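Local coordinates for Ycf54 protein (Thermosynechococcus elongatus, PDB 3HZE) that is of unproven function but belongs to the Ycf54 family, whose members probably assist the oxidative cyclase step of chlorophyll biosynthesis, at residues L49-F54 / E94-P99. Numbering follows the deposited sequence.
Sequences LEQPQF and EEVPNP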
loop_
_atom_site.group_PDB
_atom_site.type_symbol
_atom_site.label_atom_id
_atom_site.label_comp_id
_atom_site.label_asym_id
_atom_site.label_seq_id
_atom_site.Cartn_x
_atom_site.Cartn_y
_atom_site.Cartn_z
ATOM N N LEU A 49 3.231 9.051 -4.106
ATOM C CA LEU A 49 4.106 8.650 -5.196
ATOM C C LEU A 49 4.462 9.787 -6.159
ATOM O O LEU A 49 5.405 9.670 -6.945
ATOM C CB LEU A 49 3.464 7.498 -5.964
ATOM C CG LEU A 49 4.251 6.862 -7.113
ATOM C CD1 LEU A 49 5.586 6.322 -6.604
ATOM C CD2 LEU A 49 3.402 5.742 -7.720
ATOM N N GLU A 50 3.719 10.889 -6.092
ATOM C CA GLU A 50 3.971 12.031 -6.972
ATOM C C GLU A 50 4.963 13.026 -6.379
ATOM O O GLU A 50 5.419 13.935 -7.067
ATOM C CB GLU A 50 2.660 12.759 -7.300
ATOM C CG GLU A 50 1.610 11.890 -7.974
ATOM C CD GLU A 50 2.136 11.187 -9.216
ATOM O OE1 GLU A 50 2.557 11.882 -10.165
ATOM O OE2 GLU A 50 2.128 9.937 -9.245
ATOM N N GLN A 51 5.288 12.861 -5.102
ATOM C CA GLN A 51 6.232 13.756 -4.444
ATOM C C GLN A 51 7.650 13.460 -4.930
ATOM O O GLN A 51 7.968 12.330 -5.309
ATOM C CB GLN A 51 6.154 13.600 -2.919
ATOM C CG GLN A 51 4.833 14.047 -2.305
ATOM C CD GLN A 51 4.898 14.155 -0.789
ATOM O OE1 GLN A 51 3.874 14.299 -0.122
ATOM N NE2 GLN A 51 6.108 14.094 -0.240
ATOM N N PRO A 52 8.521 14.478 -4.920
ATOM C CA PRO A 52 9.913 14.353 -5.360
ATOM C C PRO A 52 10.711 13.200 -4.761
ATOM O O PRO A 52 11.423 12.500 -5.477
ATOM C CB PRO A 52 10.505 15.715 -5.004
ATOM C CG PRO A 52 9.344 16.638 -5.214
ATOM C CD PRO A 52 8.220 15.874 -4.547
ATOM N N GLN A 53 10.594 12.993 -3.455
ATOM C CA GLN A 53 11.344 11.926 -2.795
ATOM C C GLN A 53 11.015 10.510 -3.275
ATOM O O GLN A 53 11.709 9.554 -2.924
ATOM C CB GLN A 53 11.162 12.016 -1.272
ATOM C CG GLN A 53 9.718 12.149 -0.796
ATOM C CD GLN A 53 9.301 13.590 -0.510
ATOM O OE1 GLN A 53 9.348 14.457 -1.386
ATOM N NE2 GLN A 53 8.885 13.846 0.729
ATOM N N PHE A 54 9.976 10.375 -4.090
ATOM C CA PHE A 54 9.581 9.059 -4.587
ATOM C C PHE A 54 9.743 8.948 -6.101
ATOM O O PHE A 54 9.230 8.018 -6.718
ATOM C CB PHE A 54 8.129 8.788 -4.189
ATOM C CG PHE A 54 7.889 8.867 -2.705
ATOM C CD1 PHE A 54 8.341 7.861 -1.859
ATOM C CD2 PHE A 54 7.246 9.965 -2.148
ATOM C CE1 PHE A 54 8.156 7.949 -0.475
ATOM C CE2 PHE A 54 7.054 10.065 -0.766
ATOM C CZ PHE A 54 7.511 9.054 0.071
ATOM N N GLU A 94 5.579 13.788 8.580
ATOM C CA GLU A 94 6.157 15.086 8.257
ATOM C C GLU A 94 6.599 15.157 6.801
ATOM O O GLU A 94 6.791 16.246 6.261
ATOM C CB GLU A 94 7.341 15.421 9.180
ATOM C CG GLU A 94 7.885 14.280 10.028
ATOM C CD GLU A 94 6.921 13.815 11.108
ATOM O OE1 GLU A 94 6.301 14.671 11.779
ATOM O OE2 GLU A 94 6.792 12.588 11.294
ATOM N N GLU A 95 6.749 13.997 6.162
ATOM C CA GLU A 95 7.159 13.952 4.758
ATOM C C GLU A 95 5.963 13.951 3.798
ATOM O O GLU A 95 6.067 14.426 2.670
ATOM C CB GLU A 95 8.032 12.716 4.495
ATOM C CG GLU A 95 9.456 12.829 5.027
ATOM C CD GLU A 95 10.240 11.530 4.917
ATOM O OE1 GLU A 95 11.486 11.573 5.017
ATOM O OE2 GLU A 95 9.617 10.460 4.743
ATOM N N VAL A 96 4.832 13.423 4.257
ATOM C CA VAL A 96 3.620 13.349 3.444
ATOM C C VAL A 96 2.439 13.800 4.302
ATOM O O VAL A 96 2.061 13.111 5.245
ATOM C CB VAL A 96 3.376 11.896 2.961
ATOM C CG1 VAL A 96 2.165 11.838 2.038
ATOM C CG2 VAL A 96 4.613 11.372 2.251
ATOM N N PRO A 97 1.831 14.955 3.972
ATOM C CA PRO A 97 0.691 15.532 4.699
ATOM C C PRO A 97 -0.544 14.646 4.866
ATOM O O PRO A 97 -1.135 14.583 5.950
ATOM C CB PRO A 97 0.390 16.804 3.912
ATOM C CG PRO A 97 0.780 16.435 2.526
ATOM C CD PRO A 97 2.089 15.712 2.736
ATOM N N ASN A 98 -0.946 13.984 3.789
ATOM C CA ASN A 98 -2.098 13.085 3.818
ATOM C C ASN A 98 -1.577 11.734 3.335
ATOM O O ASN A 98 -1.677 11.401 2.156
ATOM C CB ASN A 98 -3.213 13.605 2.897
ATOM C CG ASN A 98 -3.768 14.947 3.352
ATOM O OD1 ASN A 98 -3.392 16.002 2.831
ATOM N ND2 ASN A 98 -4.659 14.915 4.337
ATOM N N PRO A 99 -0.994 10.947 4.252
ATOM C CA PRO A 99 -0.423 9.624 3.978
ATOM C C PRO A 99 -1.257 8.675 3.117
ATOM O O PRO A 99 -0.724 8.028 2.219
ATOM C CB PRO A 99 -0.172 9.062 5.376
ATOM C CG PRO A 99 0.175 10.293 6.162
ATOM C CD PRO A 99 -0.889 11.268 5.689
#
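Two loop segments run past each other without pairing their backbones, the closest CA atoms, those of Q51 and V96, being 8.3 Å apart. Q51 spans most of this gap: its chain is extended beyond CG (chi2 -168°), and NE2 donates to the main-chain O of E95 at 2.9 Å. The bond is nearly straight, 169° at the hydrogen, with the acceptor in the plane of the Q51 amide. Glutamine suits the place because it combines the length to cross with an N-H for the main-chain carbonyl of E95, in a loop without regular structure. Its OE1 lies beside CD of P97 and CG1 of V96, 3.7 Å from each, the side chains of Q51 and P97 meeting tip to tip. An alanine here would probably leave the E95 carbonyl without this donor and open a gap beside V96 and P97. Q53, an exposed residue, brings NE2 to 4.0 Å from CB of E95. Deeper in, CG2 of V96 sits at the rim of the F54 ring, 4.1 Å from CE2; both apolar residues are buried, and F48 touches each of them. F54 also occupies the N-cap position of helix 55-60. The contact thus joins the loops that follow the two outermost strands, 40-44 and 87-92, of the four-stranded antiparallel sheet in this alpha+beta fold.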